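PDB 3KKC: TetR family Transcriptional regulator from Streptococcus agalactiae 2603V/R, which probably binds DNA and regulates transcription, as a TetR-type dimer with an N-terminal helix-turn-helix domain on each all-helical subunit. Local coordinates for residues E65-H70 / D96-L101; H70-G75 / H119-R124; H86-F91 / E165-Y170; P123-E128 / Y170-V175; L152-W155 / K161-V164. All coordinates share one frame; numbering follows the deposited sequence.

Interaction 1 (E65-H70 / D96-L101); sequences EDLFHH and DSIATL. With NI (nickel (II) ion), chain E.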
# COMPACT_ATOMS: atom_id res chain seq x y z
N GLU A 65 18.73 -4.05 9.80
CA GLU A 65 19.07 -4.62 11.09
C GLU A 65 19.45 -3.50 12.07
O GLU A 65 18.85 -3.38 13.14
CB GLU A 65 20.19 -5.65 10.93
CG GLU A 65 20.72 -6.17 12.24
CD GLU A 65 21.27 -7.57 12.12
OE1 GLU A 65 21.65 -8.00 11.00
OE2 GLU A 65 21.32 -8.24 13.18
N ASP A 66 20.42 -2.67 11.66
CA ASP A 66 20.87 -1.45 12.36
C ASP A 66 19.76 -0.43 12.58
O ASP A 66 19.57 0.02 13.70
CB ASP A 66 21.96 -0.73 11.55
CG ASP A 66 23.31 -1.41 11.62
OD1 ASP A 66 23.54 -2.23 12.53
OD2 ASP A 66 24.16 -1.11 10.75
N LEU A 67 19.07 -0.04 11.52
CA LEU A 67 18.02 0.95 11.60
C LEU A 67 16.93 0.57 12.62
O LEU A 67 16.46 1.40 13.40
CB LEU A 67 17.40 1.17 10.22
CG LEU A 67 17.83 2.46 9.54
CD1 LEU A 67 19.06 3.07 10.21
CD2 LEU A 67 18.07 2.23 8.07
N PHE A 68 16.55 -0.71 12.63
CA PHE A 68 15.52 -1.19 13.53
C PHE A 68 16.04 -1.44 14.96
O PHE A 68 15.29 -1.36 15.93
CB PHE A 68 14.81 -2.41 12.94
CG PHE A 68 14.07 -2.08 11.66
CD1 PHE A 68 13.55 -0.80 11.47
CD2 PHE A 68 13.91 -3.04 10.65
CE1 PHE A 68 12.87 -0.48 10.30
CE2 PHE A 68 13.25 -2.72 9.47
CZ PHE A 68 12.72 -1.45 9.28
N HIS A 69 17.33 -1.73 15.09
CA HIS A 69 17.86 -1.85 16.43
C HIS A 69 17.81 -0.47 17.07
O HIS A 69 17.40 -0.35 18.21
CB HIS A 69 19.27 -2.40 16.43
CG HIS A 69 19.82 -2.65 17.80
ND1 HIS A 69 19.91 -3.91 18.35
CD2 HIS A 69 20.35 -1.80 18.72
CE1 HIS A 69 20.46 -3.83 19.55
NE2 HIS A 69 20.73 -2.56 19.80
N HIS A 70 18.18 0.57 16.33
CA HIS A 70 18.14 1.91 16.92
C HIS A 70 16.73 2.46 17.19
O HIS A 70 16.54 3.25 18.12
CB HIS A 70 18.92 2.96 16.14
CG HIS A 70 18.95 4.29 16.82
ND1 HIS A 70 19.65 4.50 18.00
CD2 HIS A 70 18.34 5.47 16.53
CE1 HIS A 70 19.47 5.75 18.39
NE2 HIS A 70 18.69 6.36 17.52
N ASP A 96 19.36 8.17 7.73
CA ASP A 96 19.91 7.09 6.90
C ASP A 96 18.93 6.60 5.85
O ASP A 96 18.84 5.40 5.62
CB ASP A 96 20.43 5.91 7.73
CG ASP A 96 21.10 6.33 9.04
OD1 ASP A 96 22.35 6.45 9.11
OD2 ASP A 96 20.36 6.50 10.02
N SER A 97 18.20 7.51 5.22
CA SER A 97 17.31 7.18 4.11
C SER A 97 16.14 6.28 4.53
O SER A 97 15.55 5.56 3.69
CB SER A 97 18.11 6.51 2.99
OG SER A 97 19.31 7.23 2.72
N ILE A 98 15.81 6.32 5.82
CA ILE A 98 14.76 5.46 6.34
C ILE A 98 13.40 5.83 5.75
O ILE A 98 12.59 4.96 5.46
CB ILE A 98 14.72 5.43 7.87
CG1 ILE A 98 13.92 4.22 8.34
CG2 ILE A 98 14.14 6.73 8.46
CD1 ILE A 98 14.19 3.87 9.76
N ALA A 99 13.18 7.13 5.55
CA ALA A 99 11.98 7.64 4.90
C ALA A 99 11.92 7.17 3.46
O ALA A 99 10.89 6.71 2.97
CB ALA A 99 11.98 9.15 4.92
N THR A 100 13.03 7.33 2.76
CA THR A 100 13.06 7.00 1.36
C THR A 100 12.93 5.50 1.21
O THR A 100 12.45 5.01 0.20
CB THR A 100 14.36 7.51 0.73
OG1 THR A 100 14.51 8.90 1.07
CG2 THR A 100 14.35 7.35 -0.82
N LEU A 101 13.35 4.76 2.23
CA LEU A 101 13.28 3.31 2.16
C LEU A 101 11.82 2.88 2.18
O LEU A 101 11.41 2.00 1.44
CB LEU A 101 14.05 2.69 3.33
CG LEU A 101 14.94 1.48 3.03
CD1 LEU A 101 15.36 1.44 1.56
CD2 LEU A 101 16.16 1.50 3.93
NI NI E . 17.71 8.32 17.49
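Leu67 reaches out from helix 57-71 and touches both Ile98 and Asp96. Its CG sits 3.9 Å from Ile98 CD1, and the two apolar side chains run antiparallel alongside one another. With CG1 anti to its backbone N (chi1 -163°), Ile98 stretches its CD1 methyl to that branch point. Asp96 comes slantwise to a different branch of the leucine: its carboxylate oxygen OD2 rests 3.7 Å from Leu67 CD1, while Leu67 CD2 faces the Asp96 carbonyl oxygen. No hydrogen bond crosses between the segments, so contact is by van der Waals packing alone. One turn beyond Leu67, His70 NE2 binds the nickel ion at 2.2 Å. Around this pair, Phe109 of helix 107-129 packs on both Phe68 and Ile98, and Ile98 also touches Leu71. Towards the N-terminal domain, Asp66 OD2 is hydrogen-bonded to Tyr18 OH and Ser97 OG to Ile22 O, so helix 4-24 grips both segments where the predicted DNA-binding half meets the C-terminal core.

Interaction 2 (H70-G75 / H119-R124); sequences HLFKQG and HDVYPR. With NI (nickel (II) ion), chain E; IMD (imidazole), chain F.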
# COMPACT_ATOMS: atom_id res chain seq x y z
N HIS A 70 18.18 0.57 16.33
CA HIS A 70 18.14 1.91 16.92
C HIS A 70 16.73 2.46 17.19
O HIS A 70 16.54 3.25 18.12
CB HIS A 70 18.92 2.96 16.14
CG HIS A 70 18.95 4.29 16.82
ND1 HIS A 70 19.65 4.50 18.00
CD2 HIS A 70 18.34 5.47 16.53
CE1 HIS A 70 19.47 5.75 18.39
NE2 HIS A 70 18.69 6.36 17.52
N LEU A 71 15.75 2.09 16.37
CA LEU A 71 14.40 2.60 16.56
C LEU A 71 13.68 1.93 17.73
O LEU A 71 13.13 2.61 18.58
CB LEU A 71 13.58 2.42 15.29
CG LEU A 71 13.89 3.43 14.18
CD1 LEU A 71 12.80 3.42 13.13
CD2 LEU A 71 13.99 4.78 14.80
N PHE A 72 13.73 0.61 17.80
CA PHE A 72 12.84 -0.14 18.70
C PHE A 72 13.61 -0.85 19.79
O PHE A 72 13.31 -0.68 20.96
CB PHE A 72 12.04 -1.21 17.94
CG PHE A 72 11.40 -0.73 16.66
CD1 PHE A 72 10.23 -0.00 16.68
CD2 PHE A 72 11.95 -1.06 15.43
CE1 PHE A 72 9.62 0.41 15.49
CE2 PHE A 72 11.35 -0.65 14.25
CZ PHE A 72 10.19 0.08 14.29
N LYS A 73 14.56 -1.69 19.38
CA LYS A 73 15.24 -2.59 20.30
C LYS A 73 16.02 -1.82 21.35
O LYS A 73 16.94 -2.34 21.99
CB LYS A 73 16.10 -3.58 19.52
CG LYS A 73 15.30 -4.36 18.47
CD LYS A 73 16.15 -4.73 17.26
CE LYS A 73 15.30 -4.87 15.99
NZ LYS A 73 16.14 -4.93 14.74
N GLN A 74 15.63 -0.56 21.52
CA GLN A 74 16.04 0.29 22.63
C GLN A 74 15.41 -0.13 23.96
O GLN A 74 14.21 -0.42 24.04
CB GLN A 74 15.63 1.73 22.33
CG GLN A 74 16.38 2.34 21.18
CD GLN A 74 17.86 2.45 21.47
OE1 GLN A 74 18.43 3.53 21.37
NE2 GLN A 74 18.48 1.33 21.85
N GLY A 75 16.22 -0.16 25.01
CA GLY A 75 15.70 -0.24 26.36
C GLY A 75 15.69 1.16 26.95
O GLY A 75 15.73 1.34 28.16
N HIS A 119 5.85 -6.05 17.11
CA HIS A 119 6.48 -6.59 18.31
C HIS A 119 6.67 -5.51 19.37
O HIS A 119 6.60 -5.78 20.58
CB HIS A 119 7.82 -7.21 17.94
CG HIS A 119 8.54 -7.85 19.09
ND1 HIS A 119 8.20 -9.09 19.58
CD2 HIS A 119 9.60 -7.44 19.82
CE1 HIS A 119 9.01 -9.41 20.57
NE2 HIS A 119 9.87 -8.42 20.74
N ASP A 120 6.91 -4.28 18.94
CA ASP A 120 7.33 -3.26 19.89
C ASP A 120 6.40 -2.06 19.93
O ASP A 120 6.43 -1.30 20.89
CB ASP A 120 8.79 -2.85 19.61
CG ASP A 120 9.80 -3.97 19.94
OD1 ASP A 120 9.66 -4.64 20.99
OD2 ASP A 120 10.73 -4.19 19.14
N VAL A 121 5.56 -1.90 18.93
CA VAL A 121 4.60 -0.81 18.95
C VAL A 121 3.14 -1.26 19.21
O VAL A 121 2.41 -0.64 19.99
CB VAL A 121 4.71 0.04 17.69
CG1 VAL A 121 3.47 0.95 17.51
CG2 VAL A 121 6.01 0.85 17.75
N TYR A 122 2.73 -2.33 18.56
CA TYR A 122 1.34 -2.75 18.65
C TYR A 122 0.87 -3.12 20.06
O TYR A 122 -0.16 -2.63 20.52
CB TYR A 122 1.03 -3.90 17.70
CG TYR A 122 -0.36 -4.39 17.90
CD1 TYR A 122 -1.45 -3.58 17.58
CD2 TYR A 122 -0.60 -5.64 18.45
CE1 TYR A 122 -2.74 -4.02 17.78
CE2 TYR A 122 -1.90 -6.09 18.64
CZ TYR A 122 -2.96 -5.27 18.31
OH TYR A 122 -4.25 -5.72 18.50
N PRO A 123 1.60 -4.02 20.74
CA PRO A 123 1.14 -4.47 22.06
C PRO A 123 0.86 -3.32 23.03
O PRO A 123 -0.17 -3.33 23.69
CB PRO A 123 2.29 -5.35 22.55
CG PRO A 123 2.88 -5.90 21.30
CD PRO A 123 2.81 -4.75 20.32
N ARG A 124 1.74 -2.33 23.09
CA ARG A 124 1.44 -1.17 23.92
C ARG A 124 0.28 -0.34 23.37
O ARG A 124 -0.59 0.09 24.11
CB ARG A 124 2.70 -0.32 24.17
CG ARG A 124 3.39 -0.67 25.49
CD ARG A 124 4.73 0.03 25.69
NE ARG A 124 4.62 1.38 26.25
CZ ARG A 124 4.14 1.67 27.47
NH1 ARG A 124 3.69 0.71 28.27
NH2 ARG A 124 4.09 2.94 27.87
NI NI E . 17.71 8.32 17.49
N1 IMD F . 18.42 6.49 21.61
C2 IMD F . 17.50 7.35 21.13
N3 IMD F . 18.15 8.37 20.51
C4 IMD F . 19.47 8.15 20.60
C5 IMD F . 19.65 6.96 21.30
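The Phe72 ring is met by Asp120 and Val121 of helix 107-129, both arriving obliquely, neither squarely over a face nor at the rim. One of its faces carries Leu71 CB, 3.8 Å above the plane and offset toward the rim. Val121 offers a methyl, CG2, 4.3 Å from Phe72 CE1. The nearest approach is lower on the side chain, where Asp120 OD2 comes within 3.5 Å of the Phe72 CB methylene. Asp120 turns its CG beside its own backbone N (chi1 -69°), and the same OD2 also lies in the plane of the neighbouring His119 ring, at its edge. This part of the helix has a wide pi-type turn, and is kinked at Pro123. On the other side of 70-75, an imidazole molecule, probably from the crystallisation liquor, lies at the edge of the His70 ring, with its C5 3.2 Å from His70 CE1. Gln74, bent at chi2 (-64°), brings OE1 to accept a weak hydrogen bond from imidazole N1 at 3.0 Å. Helix 80-93 backs the contact: Ile87 packs on Phe72, and Tyr83 on Asp120. With no hydrogen bond or salt bridge between the two segments, Phe72 meets mainly Asp120, through its CB, and Val121 adds a looser apolar touch; all of it is van der Waals contact.

Interaction 3 (H86-F91 / E165-Y170); sequences HILKHF and EDLLKY. With NI (nickel (II) ion), chain E.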
# COMPACT_ATOMS: atom_id res chain seq x y z
N HIS A 86 10.29 9.52 19.01
CA HIS A 86 11.67 9.28 18.57
C HIS A 86 11.69 8.55 17.22
O HIS A 86 12.48 8.89 16.33
CB HIS A 86 12.44 8.48 19.62
CG HIS A 86 13.76 7.93 19.15
ND1 HIS A 86 13.99 6.58 19.00
CD2 HIS A 86 14.92 8.55 18.83
CE1 HIS A 86 15.24 6.39 18.60
NE2 HIS A 86 15.82 7.57 18.48
N ILE A 87 10.80 7.57 17.08
CA ILE A 87 10.65 6.87 15.81
C ILE A 87 10.29 7.86 14.71
O ILE A 87 10.99 7.96 13.71
CB ILE A 87 9.58 5.77 15.90
CG1 ILE A 87 9.89 4.85 17.08
CG2 ILE A 87 9.52 5.00 14.61
CD1 ILE A 87 9.19 3.54 17.03
N LEU A 88 9.22 8.60 14.91
CA LEU A 88 8.82 9.62 13.95
C LEU A 88 9.94 10.64 13.72
O LEU A 88 10.06 11.19 12.63
CB LEU A 88 7.53 10.33 14.40
CG LEU A 88 6.16 9.77 14.02
CD1 LEU A 88 6.23 8.35 13.44
CD2 LEU A 88 5.20 9.83 15.22
N LYS A 89 10.75 10.90 14.74
CA LYS A 89 11.82 11.90 14.62
C LYS A 89 12.76 11.49 13.50
O LYS A 89 13.11 12.29 12.64
CB LYS A 89 12.57 12.06 15.94
CG LYS A 89 13.39 13.34 16.04
CD LYS A 89 13.70 13.72 17.51
CE LYS A 89 14.65 12.72 18.18
NZ LYS A 89 14.65 12.75 19.69
N HIS A 90 13.15 10.22 13.50
CA HIS A 90 14.03 9.67 12.48
C HIS A 90 13.47 9.75 11.08
O HIS A 90 14.20 9.97 10.12
CB HIS A 90 14.41 8.24 12.80
CG HIS A 90 15.52 8.14 13.79
ND1 HIS A 90 16.75 7.62 13.47
CD2 HIS A 90 15.60 8.55 15.07
CE1 HIS A 90 17.54 7.68 14.52
NE2 HIS A 90 16.87 8.26 15.51
N PHE A 91 12.17 9.58 10.94
CA PHE A 91 11.59 9.61 9.62
C PHE A 91 11.63 11.01 9.02
O PHE A 91 11.90 11.16 7.82
CB PHE A 91 10.20 8.93 9.59
CG PHE A 91 10.26 7.41 9.51
CD1 PHE A 91 10.38 6.77 8.28
CD2 PHE A 91 10.23 6.63 10.66
CE1 PHE A 91 10.46 5.37 8.19
CE2 PHE A 91 10.29 5.23 10.58
CZ PHE A 91 10.42 4.60 9.34
N GLU A 165 4.98 15.69 17.00
CA GLU A 165 4.06 15.61 18.12
C GLU A 165 2.59 15.86 17.71
O GLU A 165 1.69 15.16 18.17
CB GLU A 165 4.50 16.55 19.25
CG GLU A 165 5.59 17.52 18.83
CD GLU A 165 6.97 17.08 19.29
OE1 GLU A 165 7.95 17.48 18.64
OE2 GLU A 165 7.06 16.35 20.31
N ASP A 166 2.36 16.85 16.86
CA ASP A 166 1.04 17.02 16.26
C ASP A 166 0.54 15.75 15.55
O ASP A 166 -0.58 15.30 15.78
CB ASP A 166 1.06 18.20 15.29
CG ASP A 166 0.99 19.54 16.01
OD1 ASP A 166 0.69 19.53 17.22
OD2 ASP A 166 1.22 20.60 15.38
N LEU A 167 1.36 15.15 14.71
CA LEU A 167 0.93 13.95 14.00
C LEU A 167 0.67 12.79 14.96
O LEU A 167 -0.30 12.04 14.80
CB LEU A 167 1.96 13.53 12.94
CG LEU A 167 1.55 12.31 12.10
CD1 LEU A 167 1.03 12.69 10.68
CD2 LEU A 167 2.68 11.29 12.03
N LEU A 168 1.53 12.63 15.96
CA LEU A 168 1.34 11.56 16.92
C LEU A 168 0.02 11.77 17.66
O LEU A 168 -0.66 10.82 18.05
CB LEU A 168 2.48 11.53 17.93
CG LEU A 168 2.27 10.40 18.93
CD1 LEU A 168 2.33 9.03 18.22
CD2 LEU A 168 3.27 10.50 20.09
N LYS A 169 -0.33 13.03 17.83
CA LYS A 169 -1.53 13.43 18.53
C LYS A 169 -2.77 13.09 17.71
O LYS A 169 -3.64 12.33 18.14
CB LYS A 169 -1.47 14.94 18.81
CG LYS A 169 -2.80 15.59 19.18
CD LYS A 169 -2.70 17.11 19.12
CE LYS A 169 -3.96 17.78 19.67
NZ LYS A 169 -4.00 19.24 19.39
N TYR A 170 -2.84 13.68 16.52
CA TYR A 170 -3.96 13.48 15.61
C TYR A 170 -4.16 12.00 15.27
O TYR A 170 -5.26 11.56 14.99
CB TYR A 170 -3.79 14.33 14.36
CG TYR A 170 -3.84 15.80 14.67
CD1 TYR A 170 -4.82 16.31 15.52
CD2 TYR A 170 -2.91 16.68 14.13
CE1 TYR A 170 -4.87 17.67 15.83
CE2 TYR A 170 -2.96 18.05 14.43
CZ TYR A 170 -3.94 18.54 15.28
OH TYR A 170 -4.02 19.89 15.60
NI NI E . 17.71 8.32 17.49
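Leu88 of helix 80-93 makes the whole contact with helix 164-175, reaching toward Leu167 and Leu168 on consecutive positions. Its CG lies 4.3 Å from Leu167 CD2, and its CD2 methyl touches Leu168 CB at 4.2 Å. The Leu88 and Leu168 side chains cross at about a right angle. Leu168 meets Leu88 with its CB; its side chain also packs on Glu81, Leu84 and Val85. This buried trio is thus the close part of a fairly relaxed interface: the nearest CA atoms, those of Leu88 and Leu168, are 8.3 Å apart. At the solvent side, Lys89 and Glu165 are exposed and form no pair with each other. Turned away from the leucines, the same helix 80-93 presents His86 and His90, one turn apart, to the nickel ion. Both bind through NE2, that of His86 2.3 Å from the nickel. Different rotamers bring the two rings together on one ion: His86 has its CG anti to the backbone N (chi1 168°), His90 has it beside the N (chi1 -81°). His70 of helix 57-71 adds a third histidine. Helix 80-93 therefore lies between the metal site and helix 164-175, where Leu167 packs further on Thr151, Trp154 and Trp155 of helix 137-157 and on Phe139 of the second subunit.

Interaction 4 (P123-E128 / Y170-V175); sequences PRLREE and YYLTMV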
# COMPACT_ATOMS: atom_id res chain seq x y z
N PRO A 123 1.60 -4.02 20.74
CA PRO A 123 1.14 -4.47 22.06
C PRO A 123 0.86 -3.32 23.03
O PRO A 123 -0.17 -3.33 23.69
CB PRO A 123 2.29 -5.35 22.55
CG PRO A 123 2.88 -5.90 21.30
CD PRO A 123 2.81 -4.75 20.32
N ARG A 124 1.74 -2.33 23.09
CA ARG A 124 1.44 -1.17 23.92
C ARG A 124 0.28 -0.34 23.37
O ARG A 124 -0.59 0.09 24.11
CB ARG A 124 2.70 -0.32 24.17
CG ARG A 124 3.39 -0.67 25.49
CD ARG A 124 4.73 0.03 25.69
NE ARG A 124 4.62 1.38 26.25
CZ ARG A 124 4.14 1.67 27.47
NH1 ARG A 124 3.69 0.71 28.27
NH2 ARG A 124 4.09 2.94 27.87
N LEU A 125 0.26 -0.12 22.07
CA LEU A 125 -0.80 0.65 21.43
C LEU A 125 -2.16 0.07 21.78
O LEU A 125 -3.13 0.80 21.99
CB LEU A 125 -0.61 0.62 19.91
CG LEU A 125 -1.55 1.56 19.16
CD1 LEU A 125 -1.45 2.97 19.75
CD2 LEU A 125 -1.25 1.55 17.67
N ARG A 126 -2.21 -1.25 21.84
CA ARG A 126 -3.45 -1.98 22.09
C ARG A 126 -3.91 -1.72 23.52
O ARG A 126 -4.99 -1.19 23.75
CB ARG A 126 -3.21 -3.48 21.92
CG ARG A 126 -4.37 -4.25 21.33
CD ARG A 126 -5.67 -3.72 21.82
NE ARG A 126 -6.55 -4.79 22.26
CZ ARG A 126 -7.48 -4.65 23.21
NH1 ARG A 126 -7.63 -3.48 23.83
NH2 ARG A 126 -8.24 -5.68 23.55
N GLU A 127 -3.07 -2.12 24.46
CA GLU A 127 -3.42 -2.16 25.87
C GLU A 127 -3.70 -0.76 26.39
O GLU A 127 -4.47 -0.58 27.33
CB GLU A 127 -2.29 -2.85 26.64
CG GLU A 127 -2.05 -2.35 28.07
CD GLU A 127 -0.62 -2.61 28.56
OE1 GLU A 127 -0.45 -3.39 29.52
OE2 GLU A 127 0.33 -2.02 27.98
N GLU A 128 -3.13 0.24 25.73
CA GLU A 128 -3.06 1.56 26.31
C GLU A 128 -4.00 2.56 25.65
O GLU A 128 -4.35 3.56 26.26
CB GLU A 128 -1.63 2.06 26.22
CG GLU A 128 -1.20 2.91 27.36
CD GLU A 128 0.31 2.92 27.52
OE1 GLU A 128 0.87 1.84 27.83
OE2 GLU A 128 0.91 4.00 27.32
N TYR A 170 -2.84 13.68 16.52
CA TYR A 170 -3.96 13.48 15.61
C TYR A 170 -4.16 12.00 15.27
O TYR A 170 -5.26 11.56 14.99
CB TYR A 170 -3.79 14.33 14.36
CG TYR A 170 -3.84 15.80 14.67
CD1 TYR A 170 -4.82 16.31 15.52
CD2 TYR A 170 -2.91 16.68 14.13
CE1 TYR A 170 -4.87 17.67 15.83
CE2 TYR A 170 -2.96 18.05 14.43
CZ TYR A 170 -3.94 18.54 15.28
OH TYR A 170 -4.02 19.89 15.60
N TYR A 171 -3.10 11.22 15.34
CA TYR A 171 -3.25 9.81 15.09
C TYR A 171 -3.86 9.09 16.30
O TYR A 171 -4.79 8.29 16.17
CB TYR A 171 -1.92 9.17 14.69
CG TYR A 171 -2.00 7.67 14.69
CD1 TYR A 171 -2.54 6.97 13.62
CD2 TYR A 171 -1.57 6.94 15.79
CE1 TYR A 171 -2.64 5.59 13.64
CE2 TYR A 171 -1.66 5.57 15.81
CZ TYR A 171 -2.19 4.89 14.74
OH TYR A 171 -2.25 3.52 14.80
N LEU A 172 -3.32 9.38 17.48
CA LEU A 172 -3.76 8.74 18.71
C LEU A 172 -5.23 9.07 19.02
O LEU A 172 -5.98 8.21 19.51
CB LEU A 172 -2.86 9.15 19.86
CG LEU A 172 -1.89 8.10 20.44
CD1 LEU A 172 -1.75 6.79 19.61
CD2 LEU A 172 -0.52 8.72 20.74
N THR A 173 -5.65 10.30 18.74
CA THR A 173 -7.04 10.66 18.98
C THR A 173 -7.93 9.95 17.95
O THR A 173 -9.04 9.51 18.27
CB THR A 173 -7.27 12.20 18.99
OG1 THR A 173 -6.85 12.76 17.75
CG2 THR A 173 -6.47 12.87 20.13
N MSE A 174 -7.43 9.82 16.72
CA MSE A 174 -8.19 9.14 15.67
C MSE A 174 -8.47 7.68 15.97
O MSE A 174 -9.51 7.16 15.58
CB MSE A 174 -7.50 9.25 14.32
CG MSE A 174 -7.89 10.48 13.54
SE MSE A 174 -9.81 10.72 13.55
CE MSE A 174 -10.33 9.15 12.49
N VAL A 175 -7.55 7.03 16.69
CA VAL A 175 -7.67 5.60 16.94
C VAL A 175 -8.17 5.22 18.32
O VAL A 175 -8.75 4.16 18.50
CB VAL A 175 -6.33 4.89 16.71
CG1 VAL A 175 -5.89 5.07 15.27
CG2 VAL A 175 -5.29 5.43 17.66
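Leu125 of helix 107-129 splits its two methyls between neighbouring residues of helix 164-175. Its CD2 touches Tyr171 OH at 3.6 Å, coming to the edge of the phenol ring near the ring plane, while CD1 meets Leu172 CD1 at 3.8 Å. The leucine extends with CG anti to its backbone N (chi1 -172°), toward a tyrosine that comes from the opposite direction; Leu172 crosses it obliquely. In the next shell, Val175 CG1 sits 3.6 Å above one face of the Tyr171 ring, toward the rim, and Phe80 and Leu144 also pack on Leu125. The Tyr171 hydroxyl is hydrogen-bonded to Leu144 O of helix 137-157, with a weak bond to Ser147 OG. Further out, Phe139 and Phe143 of the second subunit pack on Tyr171 and Val175, consistent with the four-helix dimer interface usual in TetR-family proteins. Tyr171 thus plays two parts: its buried hydroxyl is satisfied by helix 137-157, while toward Leu125 it offers only van der Waals contact.

Interaction 5 (L152-W155 / K161-V164); sequences LKWW and KMTV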
# COMPACT_ATOMS: atom_id res chain seq x y z
N LEU A 152 1.81 7.66 8.53
CA LEU A 152 3.24 7.93 8.38
C LEU A 152 3.68 8.22 6.93
O LEU A 152 4.24 9.28 6.65
CB LEU A 152 4.02 6.76 8.97
CG LEU A 152 5.51 6.73 8.67
CD1 LEU A 152 6.09 8.09 8.93
CD2 LEU A 152 6.19 5.69 9.54
N LYS A 153 3.40 7.30 6.00
CA LYS A 153 3.70 7.54 4.58
C LYS A 153 3.12 8.86 4.10
O LYS A 153 3.77 9.61 3.39
CB LYS A 153 3.18 6.41 3.67
CG LYS A 153 4.06 5.18 3.60
CD LYS A 153 3.24 3.97 3.21
CE LYS A 153 3.64 3.40 1.84
NZ LYS A 153 2.45 3.19 0.97
N TRP A 154 1.87 9.12 4.46
CA TRP A 154 1.18 10.29 3.95
C TRP A 154 1.93 11.57 4.42
O TRP A 154 2.16 12.51 3.65
CB TRP A 154 -0.30 10.26 4.39
CG TRP A 154 -0.96 11.59 4.30
CD1 TRP A 154 -1.57 12.13 3.21
CD2 TRP A 154 -1.03 12.59 5.35
NE1 TRP A 154 -2.03 13.40 3.51
CE2 TRP A 154 -1.71 13.71 4.82
CE3 TRP A 154 -0.59 12.64 6.68
CZ2 TRP A 154 -1.97 14.89 5.58
CZ3 TRP A 154 -0.85 13.83 7.45
CH2 TRP A 154 -1.53 14.93 6.88
N TRP A 155 2.32 11.55 5.69
CA TRP A 155 3.00 12.66 6.33
C TRP A 155 4.35 12.93 5.65
O TRP A 155 4.72 14.08 5.40
CB TRP A 155 3.19 12.31 7.81
CG TRP A 155 3.94 13.31 8.66
CD1 TRP A 155 3.65 14.64 8.83
CD2 TRP A 155 5.08 13.04 9.49
NE1 TRP A 155 4.55 15.20 9.70
CE2 TRP A 155 5.44 14.24 10.12
CE3 TRP A 155 5.84 11.89 9.76
CZ2 TRP A 155 6.52 14.33 11.00
CZ3 TRP A 155 6.90 11.98 10.63
CH2 TRP A 155 7.23 13.20 11.24
N LYS A 161 4.79 19.59 6.58
CA LYS A 161 4.43 18.52 7.50
C LYS A 161 4.27 19.01 8.93
O LYS A 161 5.05 19.85 9.40
CB LYS A 161 5.45 17.39 7.45
CG LYS A 161 6.70 17.76 6.69
CD LYS A 161 7.78 16.70 6.86
CE LYS A 161 7.45 15.45 6.09
NZ LYS A 161 8.38 14.35 6.46
N MSE A 162 3.25 18.51 9.62
CA MSE A 162 3.05 18.85 11.02
C MSE A 162 4.22 18.36 11.88
O MSE A 162 5.01 17.50 11.47
CB MSE A 162 1.70 18.30 11.51
CG MSE A 162 1.32 16.95 10.94
SE MSE A 162 -0.53 16.44 11.28
CE MSE A 162 -1.40 17.63 10.01
N THR A 163 4.36 18.95 13.07
CA THR A 163 5.43 18.55 13.97
C THR A 163 5.18 17.11 14.34
O THR A 163 4.03 16.67 14.34
CB THR A 163 5.42 19.39 15.26
OG1 THR A 163 4.28 19.03 16.05
CG2 THR A 163 5.36 20.88 14.92
N VAL A 164 6.22 16.36 14.65
CA VAL A 164 6.00 14.94 14.93
C VAL A 164 4.97 14.78 16.03
O VAL A 164 4.16 13.84 15.99
CB VAL A 164 7.29 14.20 15.30
CG1 VAL A 164 8.44 14.77 14.53
CG2 VAL A 164 7.53 14.27 16.79
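The flat indole of Trp155 fits into a hollow shaped by Lys161, Met162 and Val164 as the chain doubles back. Lys161 lies across it at about a right angle: CB is pressed obliquely against Trp155 NE1 at 3.3 Å, and the chain, bent at chi3 (73°), curls so that NZ stands over the face of the six-membered ring. That cation-pi contact measures 4.7 Å from Lys161 NZ to the centroid of the Trp155 six-membered ring, only 9° off the normal. At the indole edge, Trp155 NE1 gives its hydrogen to Met162 O, 2.9 Å away and close to the ring plane, with an N-H...O angle of 146°. This bond braces the connection between two successive helices of the C-terminal domain, 137-157 and 164-175, the second N-capped by Thr163 OG1 binding Asp166 N. Val164 packs obliquely by the six-membered ring, CG1 3.8 Å from Trp155 CH2. Met162, a selenomethionine, spans the two tryptophans from one side: its CG touches Trp155 CD1 at 3.9 Å, and its terminal CE meets the edge of Trp154 at CH2, 4.1 Å away. Leu167 packs on both indoles, and Gln142 of the second subunit lies on Trp154.

Interactions 1, 2 and 3 gather round the nickel ion, their centres 14 to 16 Å apart. Interactions 1 and 2 share helix 57-71 and His70, while interaction 3 brings in helix 80-93; along the chain the segments of these three alternate, so the contacts tie separate parts of the chain together. Interaction 4 lies about 23 Å, centre to centre, from interaction 1, sharing helix 107-129 with interaction 2 and helix 164-175 with interaction 3. Interaction 5 is the most local, closing the corner between helices 137-157 and 164-175, its centre about 7 Å from that of interaction 3. The contacts thus run from the junction with the probable DNA-binding domain, past the metal, to the helices that face the second subunit.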